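Local coordinates for ferric uptake regulation protein (Helicobacter pylori, PDB 2XIG), which probably acts as an iron-responsive transcriptional repressor, a homodimer that uses ferrous iron as cofactor to bind the operators of the genes it controls, at residues 12-17 / 68-73. The protein carries 2 engineered substitutions. Residues are numbered along the deposited sequence; the frame is centred on the assembly and turned at random.
Sequences ERLRMS and LNFLEK
L14 puts one methyl, CD1, against two side chains of the 68-73 helix at once. Its CD1 lies 3.8 Å from CD2 of L71, the two leucine side chains lying roughly perpendicular, and 4.1 Å from CE1 of F70, which it meets at the ring edge, near the ring plane. One turn on, S17 reaches the same ring: its OG sits 3.8 Å from F70 CZ, approaching obliquely. F70 has CG anti to the backbone N (chi1 175°), which sends the phenyl out from its own helix so that CE1 and CZ lead toward the 12-17 helix. The axes of the two short segments come no nearer than 12.2 Å and their N-to-C directions make 102°, so side-chain ends alone bridge the gap. Around this touch, F76 and R29 also pack on L14, V32 and V33 of helix 27-38 on L71, and L23 on F70. Elsewhere on 12-17, R15 and E12 form a salt bridge, NE and NH2 each meeting one carboxylate oxygen in the guanidinium plane. The contact thus ties helix 7-20 to helix 61-73 in the winged-helix domain that probably binds DNA, through van der Waals touches of methyls, ring and one hydroxyl, without hydrogen bond or salt bridge between the two segments.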
# COMPACT_ATOMS: atom_id res chain seq x y z
N GLU C 12 2.51 23.80 -33.71
CA GLU C 12 1.51 24.35 -34.64
C GLU C 12 0.19 23.59 -34.53
O GLU C 12 -0.89 24.20 -34.54
CB GLU C 12 2.03 24.36 -36.09
CG GLU C 12 0.97 24.77 -37.12
CD GLU C 12 0.46 26.21 -36.98
OE1 GLU C 12 -0.63 26.50 -37.52
OE2 GLU C 12 1.13 27.04 -36.33
N ARG C 13 0.26 22.26 -34.43
CA ARG C 13 -0.94 21.48 -34.13
C ARG C 13 -1.56 21.95 -32.82
O ARG C 13 -2.78 21.98 -32.67
CB ARG C 13 -0.62 19.99 -34.05
CG ARG C 13 -0.26 19.35 -35.37
CD ARG C 13 -0.42 17.83 -35.33
NE ARG C 13 0.55 17.19 -34.44
CZ ARG C 13 0.25 16.65 -33.27
NH1 ARG C 13 -1.00 16.66 -32.82
NH2 ARG C 13 1.21 16.09 -32.54
N LEU C 14 -0.71 22.32 -31.87
CA LEU C 14 -1.21 22.82 -30.59
C LEU C 14 -1.97 24.13 -30.80
O LEU C 14 -3.08 24.29 -30.31
CB LEU C 14 -0.06 23.04 -29.61
CG LEU C 14 -0.49 23.61 -28.25
CD1 LEU C 14 -1.53 22.70 -27.60
CD2 LEU C 14 0.71 23.81 -27.34
N ARG C 15 -1.35 25.07 -31.53
CA ARG C 15 -1.98 26.35 -31.83
C ARG C 15 -3.33 26.15 -32.51
O ARG C 15 -4.31 26.81 -32.19
CB ARG C 15 -1.07 27.20 -32.73
CG ARG C 15 -1.52 28.65 -32.88
CD ARG C 15 -0.75 29.36 -33.99
NE ARG C 15 -1.06 28.80 -35.30
CZ ARG C 15 -2.12 29.16 -36.03
NH1 ARG C 15 -2.96 30.08 -35.57
NH2 ARG C 15 -2.33 28.59 -37.20
N MET C 16 -3.38 25.21 -33.45
CA MET C 16 -4.62 24.93 -34.16
C MET C 16 -5.68 24.35 -33.23
O MET C 16 -6.86 24.66 -33.35
CB MET C 16 -4.37 24.02 -35.36
CG MET C 16 -3.60 24.72 -36.46
SD MET C 16 -4.54 26.08 -37.18
CE MET C 16 -5.71 25.17 -38.18
N SER C 17 -5.25 23.51 -32.30
CA SER C 17 -6.16 22.87 -31.35
C SER C 17 -6.68 23.88 -30.33
O SER C 17 -7.83 23.78 -29.88
CB SER C 17 -5.46 21.71 -30.64
OG SER C 17 -6.32 21.06 -29.71
N LEU C 68 -1.52 20.18 -18.29
CA LEU C 68 -1.26 18.76 -18.49
C LEU C 68 -2.55 18.01 -18.82
O LEU C 68 -2.56 17.14 -19.69
CB LEU C 68 -0.59 18.15 -17.25
CG LEU C 68 0.88 18.54 -17.05
CD1 LEU C 68 1.43 18.03 -15.72
CD2 LEU C 68 1.74 18.03 -18.20
N ASN C 69 -3.63 18.35 -18.12
CA ASN C 69 -4.91 17.69 -18.38
C ASN C 69 -5.41 17.93 -19.81
O ASN C 69 -5.91 17.02 -20.45
CB ASN C 69 -5.96 18.13 -17.36
CG ASN C 69 -5.69 17.55 -15.97
OD1 ASN C 69 -5.19 16.44 -15.84
ND2 ASN C 69 -6.04 18.31 -14.93
N PHE C 70 -5.28 19.16 -20.28
CA PHE C 70 -5.66 19.48 -21.66
C PHE C 70 -4.80 18.74 -22.68
O PHE C 70 -5.30 18.07 -23.59
CB PHE C 70 -5.56 20.98 -21.93
CG PHE C 70 -5.82 21.34 -23.38
CD1 PHE C 70 -4.77 21.46 -24.28
CD2 PHE C 70 -7.11 21.52 -23.83
CE1 PHE C 70 -5.01 21.77 -25.61
CE2 PHE C 70 -7.36 21.84 -25.16
CZ PHE C 70 -6.31 21.97 -26.05
N LEU C 71 -3.48 18.88 -22.54
CA LEU C 71 -2.54 18.26 -23.45
C LEU C 71 -2.74 16.77 -23.51
O LEU C 71 -2.61 16.16 -24.57
CB LEU C 71 -1.10 18.57 -23.03
CG LEU C 71 -0.65 20.02 -23.17
CD1 LEU C 71 0.77 20.14 -22.63
CD2 LEU C 71 -0.73 20.49 -24.66
N GLU C 72 -3.06 16.15 -22.38
CA GLU C 72 -3.20 14.71 -22.37
C GLU C 72 -4.53 14.29 -22.99
O GLU C 72 -4.61 13.30 -23.71
CB GLU C 72 -3.04 14.14 -20.95
CG GLU C 72 -4.33 13.78 -20.26
CD GLU C 72 -4.56 12.29 -20.20
OE1 GLU C 72 -4.25 11.59 -21.19
OE2 GLU C 72 -5.05 11.81 -19.16
N LYS C 73 -5.57 15.06 -22.74
CA LYS C 73 -6.85 14.69 -23.32
C LYS C 73 -6.88 14.90 -24.83
O LYS C 73 -7.60 14.20 -25.54
CB LYS C 73 -8.01 15.38 -22.61
CG LYS C 73 -8.53 16.63 -23.26
CD LYS C 73 -9.84 17.02 -22.60
CE LYS C 73 -10.68 17.87 -23.52
NZ LYS C 73 -10.86 17.18 -24.83